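Local coordinates for Alr1585 protein (Nostoc sp., PDB 5C2I) that binds haem and, as a dye-decolorizing (DyP-type) peroxidase, probably uses hydrogen peroxide to oxidise dyes and related substrates, at residues 44-49 and 168-173. The protein carries 1 engineered substitution. Sequence-based numbering, arbitrary orientation.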
ATOM      1  N   VAL A  44      23.611  -7.887  -2.868  1.00 16.63           N
ATOM      2  CA  VAL A  44      24.068  -9.254  -3.162  1.00 16.69           C
ATOM      3  C   VAL A  44      25.509  -9.331  -2.708  1.00 16.66           C
ATOM      4  O   VAL A  44      26.330  -8.443  -3.019  1.00 17.85           O
ATOM      5  CB  VAL A  44      23.927  -9.604  -4.648  1.00 17.07           C
ATOM      6  CG1 VAL A  44      24.511 -10.974  -4.969  1.00 17.88           C
ATOM      7  CG2 VAL A  44      22.453  -9.523  -5.098  1.00 17.10           C
ATOM      8  N   HIS A  45      25.809 -10.393  -1.979  1.00 16.64           N
ATOM      9  CA  HIS A  45      27.149 -10.681  -1.496  1.00 16.53           C
ATOM     10  C   HIS A  45      27.612 -11.965  -2.163  1.00 17.34           C
ATOM     11  O   HIS A  45      26.979 -13.008  -1.980  1.00 16.97           O
ATOM     12  CB  HIS A  45      27.123 -10.893   0.021  1.00 16.99           C
ATOM     13  CG  HIS A  45      26.693  -9.694   0.794  1.00 16.42           C
ATOM     14  ND1 HIS A  45      26.316  -9.780   2.115  1.00 16.31           N
ATOM     15  CD2 HIS A  45      26.525  -8.396   0.434  1.00 16.17           C
ATOM     16  CE1 HIS A  45      25.984  -8.575   2.546  1.00 16.33           C
ATOM     17  NE2 HIS A  45      26.087  -7.726   1.541  1.00 16.21           N
ATOM     18  N   LEU A  46      28.688 -11.884  -2.954  1.00 17.52           N
ATOM     19  CA  LEU A  46      29.271 -13.055  -3.619  1.00 18.13           C
ATOM     20  C   LEU A  46      30.647 -13.328  -3.045  1.00 18.49           C
ATOM     21  O   LEU A  46      31.566 -12.512  -3.178  1.00 18.23           O
ATOM     22  CB  LEU A  46      29.357 -12.828  -5.114  1.00 18.59           C
ATOM     23  CG  LEU A  46      28.115 -12.414  -5.856  1.00 18.65           C
ATOM     24  CD1 LEU A  46      28.432 -12.084  -7.315  1.00 19.32           C
ATOM     25  CD2 LEU A  46      27.050 -13.503  -5.751  1.00 19.17           C
ATOM     26  N   PHE A  47      30.788 -14.480  -2.400  1.00 18.26           N
ATOM     27  CA  PHE A  47      32.052 -14.898  -1.834  1.00 19.40           C
ATOM     28  C   PHE A  47      32.770 -15.759  -2.845  1.00 19.79           C
ATOM     29  O   PHE A  47      32.189 -16.701  -3.392  1.00 20.34           O
ATOM     30  CB  PHE A  47      31.849 -15.682  -0.540  1.00 19.80           C
ATOM     31  CG  PHE A  47      31.351 -14.832   0.586  1.00 20.05           C
ATOM     32  CD1 PHE A  47      29.990 -14.589   0.748  1.00 20.65           C
ATOM     33  CD2 PHE A  47      32.226 -14.258   1.446  1.00 20.41           C
ATOM     34  CE1 PHE A  47      29.523 -13.788   1.785  1.00 20.25           C
ATOM     35  CE2 PHE A  47      31.787 -13.419   2.462  1.00 20.94           C
ATOM     36  CZ  PHE A  47      30.441 -13.207   2.651  1.00 19.60           C
ATOM     37  N   LEU A  48      34.030 -15.440  -3.092  1.00 19.84           N
ATOM     38  CA  LEU A  48      34.789 -16.020  -4.162  1.00 20.57           C
ATOM     39  C   LEU A  48      35.993 -16.770  -3.720  1.00 21.36           C
ATOM     40  O   LEU A  48      36.666 -16.373  -2.794  1.00 21.18           O
ATOM     41  CB  LEU A  48      35.298 -14.918  -5.091  1.00 21.22           C
ATOM     42  CG  LEU A  48      34.284 -13.914  -5.576  1.00 20.47           C
ATOM     43  CD1 LEU A  48      34.999 -12.928  -6.515  1.00 21.09           C
ATOM     44  CD2 LEU A  48      33.127 -14.585  -6.302  1.00 21.36           C
ATOM     45  N   GLN A  49      36.259 -17.870  -4.418  1.00 21.52           N
ATOM     46  CA  GLN A  49      37.550 -18.548  -4.415  1.00 23.48           C
ATOM     47  C   GLN A  49      38.046 -18.603  -5.855  1.00 24.30           C
ATOM     48  O   GLN A  49      37.407 -19.229  -6.744  1.00 24.43           O
ATOM     49  CB  GLN A  49      37.429 -19.955  -3.896  1.00 24.06           C
ATOM     50  CG  GLN A  49      38.736 -20.705  -3.752  1.00 25.26           C
ATOM     51  CD  GLN A  49      38.479 -22.114  -3.238  1.00 27.47           C
ATOM     52  OE1 GLN A  49      38.506 -23.057  -3.986  1.00 28.84           O
ATOM     53  NE2 GLN A  49      38.192 -22.238  -1.961  1.00 28.45           N
ATOM     54  N   GLN A 168      24.654 -10.627 -15.104  1.00 22.26           N
ATOM     55  CA  GLN A 168      25.594 -10.214 -16.136  1.00 24.76           C
ATOM     56  C   GLN A 168      27.041 -10.236 -15.635  1.00 24.19           C
ATOM     57  O   GLN A 168      27.904 -10.821 -16.273  1.00 23.37           O
ATOM     58  CB  GLN A 168      25.257  -8.811 -16.601  1.00 27.75           C
ATOM     59  CG  GLN A 168      26.083  -8.329 -17.772  1.00 31.88           C
ATOM     60  CD  GLN A 168      25.563  -7.000 -18.309  1.00 38.13           C
ATOM     61  OE1 GLN A 168      24.415  -6.601 -18.065  1.00 47.26           O
ATOM     62  NE2 GLN A 168      26.409  -6.298 -19.031  1.00 41.55           N
ATOM     63  N   ILE A 169      27.283  -9.618 -14.492  1.00 22.64           N
ATOM     64  CA  ILE A 169      28.610  -9.585 -13.892  1.00 23.66           C
ATOM     65  C   ILE A 169      29.165 -11.003 -13.702  1.00 23.29           C
ATOM     66  O   ILE A 169      30.344 -11.263 -14.000  1.00 23.81           O
ATOM     67  CB  ILE A 169      28.600  -8.828 -12.534  1.00 23.49           C
ATOM     68  CG1 ILE A 169      28.411  -7.333 -12.778  1.00 24.56           C
ATOM     69  CG2 ILE A 169      29.844  -9.152 -11.721  1.00 24.59           C
ATOM     70  CD1 ILE A 169      28.012  -6.581 -11.548  1.00 24.70           C
ATOM     71  N   THR A 170      28.324 -11.937 -13.248  1.00 22.08           N
ATOM     72  CA  THR A 170      28.804 -13.263 -12.927  1.00 22.78           C
ATOM     73  C   THR A 170      29.222 -14.117 -14.140  1.00 23.82           C
ATOM     74  O   THR A 170      29.897 -15.131 -13.951  1.00 24.32           O
ATOM     75  CB  THR A 170      27.840 -14.047 -12.018  1.00 22.45           C
ATOM     76  OG1 THR A 170      26.546 -14.125 -12.625  1.00 23.25           O
ATOM     77  CG2 THR A 170      27.710 -13.341 -10.681  1.00 22.45           C
ATOM     78  N   GLN A 171      28.826 -13.744 -15.350  1.00 25.17           N
ATOM     79  CA  GLN A 171      29.193 -14.543 -16.502  1.00 28.07           C
ATOM     80  C   GLN A 171      30.686 -14.613 -16.687  1.00 28.64           C
ATOM     81  O   GLN A 171      31.217 -15.717 -16.826  1.00 28.62           O
ATOM     82  CB  GLN A 171      28.544 -14.040 -17.787  1.00 30.33           C
ATOM     83  CG  GLN A 171      27.042 -14.269 -17.775  1.00 31.78           C
ATOM     84  CD  GLN A 171      26.508 -14.643 -19.128  1.00 34.42           C
ATOM     85  OE1 GLN A 171      27.015 -15.570 -19.775  1.00 37.02           O
ATOM     86  NE2 GLN A 171      25.464 -13.982 -19.538  1.00 35.35           N
ATOM     87  N   LYS A 172      31.358 -13.460 -16.691  1.00 28.16           N
ATOM     88  CA  LYS A 172      32.811 -13.476 -16.860  1.00 30.89           C
ATOM     89  C   LYS A 172      33.465 -13.900 -15.564  1.00 29.69           C
ATOM     90  O   LYS A 172      34.505 -14.533 -15.575  1.00 28.62           O
ATOM     91  CB  LYS A 172      33.333 -12.125 -17.331  1.00 33.23           C
ATOM     92  CG  LYS A 172      33.065 -11.916 -18.817  1.00 37.16           C
ATOM     93  CD  LYS A 172      33.917 -10.823 -19.438  1.00 40.47           C
ATOM     94  CE  LYS A 172      33.745 -10.851 -20.948  1.00 43.73           C
ATOM     95  NZ  LYS A 172      34.338  -9.660 -21.627  1.00 46.77           N
ATOM     96  N   LEU A 173      32.839 -13.559 -14.446  1.00 27.87           N
ATOM     97  CA  LEU A 173      33.409 -13.909 -13.154  1.00 27.62           C
ATOM     98  C   LEU A 173      33.571 -15.424 -12.985  1.00 27.08           C
ATOM     99  O   LEU A 173      34.576 -15.898 -12.456  1.00 26.06           O
ATOM    100  CB  LEU A 173      32.569 -13.320 -12.024  1.00 26.71           C
ATOM    101  CG  LEU A 173      32.947 -13.594 -10.577  1.00 27.64           C
ATOM    102  CD1 LEU A 173      34.391 -13.226 -10.284  1.00 28.76           C
ATOM    103  CD2 LEU A 173      32.051 -12.828  -9.636  1.00 27.42           C
TER
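Thr170 OG1 is gripped by two backbone carbonyls of its own helix, Val166 O and Asn167 O, while the methyl of the same side chain faces Leu46 on the strand. The hydroxyl sits between the backbone N and the carbonyl carbon (chi1 56°), within reach of the preceding turn, and CG2 is thereby placed beside the backbone N to make the cross-contact. Leu46 meets it at roughly a right angle, one methyl of the isobutyl group doing the touching: Leu46 CD1 lies 3.7 Å from Thr170 CG2. Three residues further along the helix and two along the strand, Leu173 and Leu48 reach for each other tip to tip, and their forks engage through both branches. Leu48 CD1 stands 3.8 Å from Leu173 CD1, and Leu48 CD2 stands 3.9 Å from Leu173 CD2. Leu173 extends with CG anti to its backbone N (chi1 178°); its CD2 also looks toward Leu46 CD1 at a looser 4.4 Å. Helix 159-176 joins strands 150-156 and 177-189, and strand 42-50 runs between these two, antiparallel to both, making the split beta-alpha-beta unit of a ferredoxin-like fold in the dimeric alpha+beta barrel family. The helix segment follows the central strand in direction, at 4°, and the segment axes come within 12.1 Å of each other at closest approach. Trp61 of helix 55-68 flanks Leu173, Val152 packs on Leu48, and on the other face of the sheet His45 and Phe47 meet Tyr256. No hydrogen bond links the two segments, and all four touching residues are buried; the threonine hydroxyl is bonded within its own helix and CG2 is what meets the strand, so the closest pairs are all methyl to methyl, consistent with van der Waals packing and hydrophobic burial.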